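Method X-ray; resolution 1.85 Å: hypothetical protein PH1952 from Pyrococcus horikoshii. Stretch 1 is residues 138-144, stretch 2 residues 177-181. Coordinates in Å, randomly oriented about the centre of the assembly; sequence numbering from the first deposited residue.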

# COMPACT_ATOMS: atom_id res chain seq x y z
N ALA B 138 5.48 10.80 -5.76
CA ALA B 138 6.52 9.84 -5.39
C ALA B 138 6.60 8.76 -6.48
O ALA B 138 7.68 8.34 -6.87
CB ALA B 138 6.21 9.21 -4.04
N THR B 139 5.43 8.32 -6.94
CA THR B 139 5.36 7.30 -7.98
C THR B 139 5.93 7.83 -9.29
O THR B 139 6.72 7.14 -9.96
CB THR B 139 3.89 6.85 -8.19
OG1 THR B 139 3.44 6.15 -7.03
CG2 THR B 139 3.76 5.95 -9.40
N LEU B 140 5.53 9.04 -9.67
CA LEU B 140 6.02 9.63 -10.90
C LEU B 140 7.54 9.77 -10.85
O LEU B 140 8.23 9.43 -11.82
CB LEU B 140 5.38 11.01 -11.12
CG LEU B 140 3.90 11.00 -11.52
CD1 LEU B 140 3.34 12.41 -11.53
CD2 LEU B 140 3.75 10.36 -12.89
N ALA B 141 8.06 10.22 -9.72
CA ALA B 141 9.50 10.40 -9.56
C ALA B 141 10.25 9.06 -9.60
O ALA B 141 11.23 8.92 -10.34
CB ALA B 141 9.79 11.12 -8.25
N ILE B 142 9.80 8.09 -8.82
CA ILE B 142 10.45 6.77 -8.81
C ILE B 142 10.41 6.14 -10.21
O ILE B 142 11.38 5.49 -10.63
CB ILE B 142 9.77 5.82 -7.80
CG1 ILE B 142 10.02 6.32 -6.38
CG2 ILE B 142 10.29 4.40 -8.00
CD1 ILE B 142 9.21 5.58 -5.32
N ARG B 143 9.30 6.33 -10.92
CA ARG B 143 9.16 5.80 -12.27
C ARG B 143 10.07 6.53 -13.24
O ARG B 143 10.39 6.03 -14.32
CB ARG B 143 7.70 5.93 -12.75
CG ARG B 143 6.95 4.65 -12.58
CD ARG B 143 5.49 4.82 -12.75
NE ARG B 143 4.84 3.57 -12.38
CZ ARG B 143 4.88 2.47 -13.11
NH1 ARG B 143 5.54 2.45 -14.26
NH2 ARG B 143 4.28 1.37 -12.68
N ASN B 144 10.46 7.74 -12.86
CA ASN B 144 11.35 8.54 -13.69
C ASN B 144 12.82 8.23 -13.38
O ASN B 144 13.73 8.90 -13.90
CB ASN B 144 11.07 10.02 -13.48
CG ASN B 144 11.78 10.89 -14.49
OD1 ASN B 144 11.73 10.64 -15.69
ND2 ASN B 144 12.44 11.94 -14.01
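Stretch 2 (177-181) ATNVE

Stretch 2 is the end of a helix and the chain that leaves it. Ala177 and Thr178 are helical, Asn179 takes positive phi (66/24), and Val180 and Glu181 are extended. It lies against a helix of stretch 1, on the side that carries Thr139, Ile142 and Arg143. The backbones come nearest at Thr139 and Thr178, whose CA atoms are 5.6 Å apart. From there stretch 2 runs obliquely past Ile142, in the same general sense as the helix.

Ala177 is buried and meets stretch 1 in two ways. Its CB lies 3.5 Å from OG1 of Thr139. Its carbonyl O accepts two hydrogen bonds from Arg143, from NE at 3.0 Å and from NH2 at 2.9 Å. The oxygen sits at the edge of the guanidinium, near its plane, so both N-H groups can reach it. The CA-to-CB bond of Arg143 points sideways to stretch 2, but the end of the side chain comes nearer.

Thr178 has the largest covered area of the five residues. Its chi1 is 68° (p). CG2 packs 3.8 Å from CA of Thr139 and 3.7 Å from CG2 of Ile142, so one methyl touches residues on successive turns of the helix. Its carbonyl O lies over one face of the Arg143 guanidinium, 3.7 Å from NH2.

Asn179 is the first residue to leave helical phi/psi. It adds little to the contact: CB is 4.4 Å from NH2 of Arg143, and the end of its side chain leads away.

The CA-to-CB bond of Val180 points toward stretch 1. Its CG2 lies 3.9 Å from CG2 of Ile142, an apolar contact. Within stretch 2, its N donates a hydrogen bond to OG1 of Thr178 at 3.0 Å, which ties the departing chain back to the helix end.

Glu181 is exposed and makes no contact with stretch 1.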

# COMPACT_ATOMS: atom_id res chain seq x y z
N ALA B 177 2.60 0.64 -7.03
CA ALA B 177 2.42 1.70 -8.01
C ALA B 177 3.63 1.92 -8.91
O ALA B 177 3.49 2.36 -10.05
CB ALA B 177 2.05 3.00 -7.31
N THR B 178 4.82 1.62 -8.41
CA THR B 178 6.05 1.83 -9.19
C THR B 178 6.62 0.56 -9.80
O THR B 178 7.36 0.61 -10.78
CB THR B 178 7.16 2.45 -8.34
OG1 THR B 178 7.60 1.49 -7.35
CG2 THR B 178 6.68 3.70 -7.64
N ASN B 179 6.29 -0.57 -9.19
CA ASN B 179 6.80 -1.86 -9.65
C ASN B 179 8.32 -1.88 -9.42
O ASN B 179 9.05 -2.62 -10.07
CB ASN B 179 6.47 -2.06 -11.13
CG ASN B 179 6.61 -3.49 -11.56
OD1 ASN B 179 5.64 -4.24 -11.58
ND2 ASN B 179 7.83 -3.88 -11.93
N VAL B 180 8.77 -1.06 -8.48
CA VAL B 180 10.18 -0.98 -8.12
C VAL B 180 10.38 -1.51 -6.70
O VAL B 180 9.59 -1.22 -5.80
CB VAL B 180 10.68 0.48 -8.19
CG1 VAL B 180 12.06 0.59 -7.55
CG2 VAL B 180 10.73 0.93 -9.64
N GLU B 181 11.44 -2.28 -6.50
CA GLU B 181 11.76 -2.86 -5.20
C GLU B 181 12.45 -1.80 -4.34
O GLU B 181 13.56 -1.39 -4.64
CB GLU B 181 12.67 -4.06 -5.39
CG GLU B 181 12.77 -4.97 -4.19
CD GLU B 181 11.44 -5.59 -3.83
OE1 GLU B 181 10.78 -6.16 -4.73
OE2 GLU B 181 11.04 -5.50 -2.65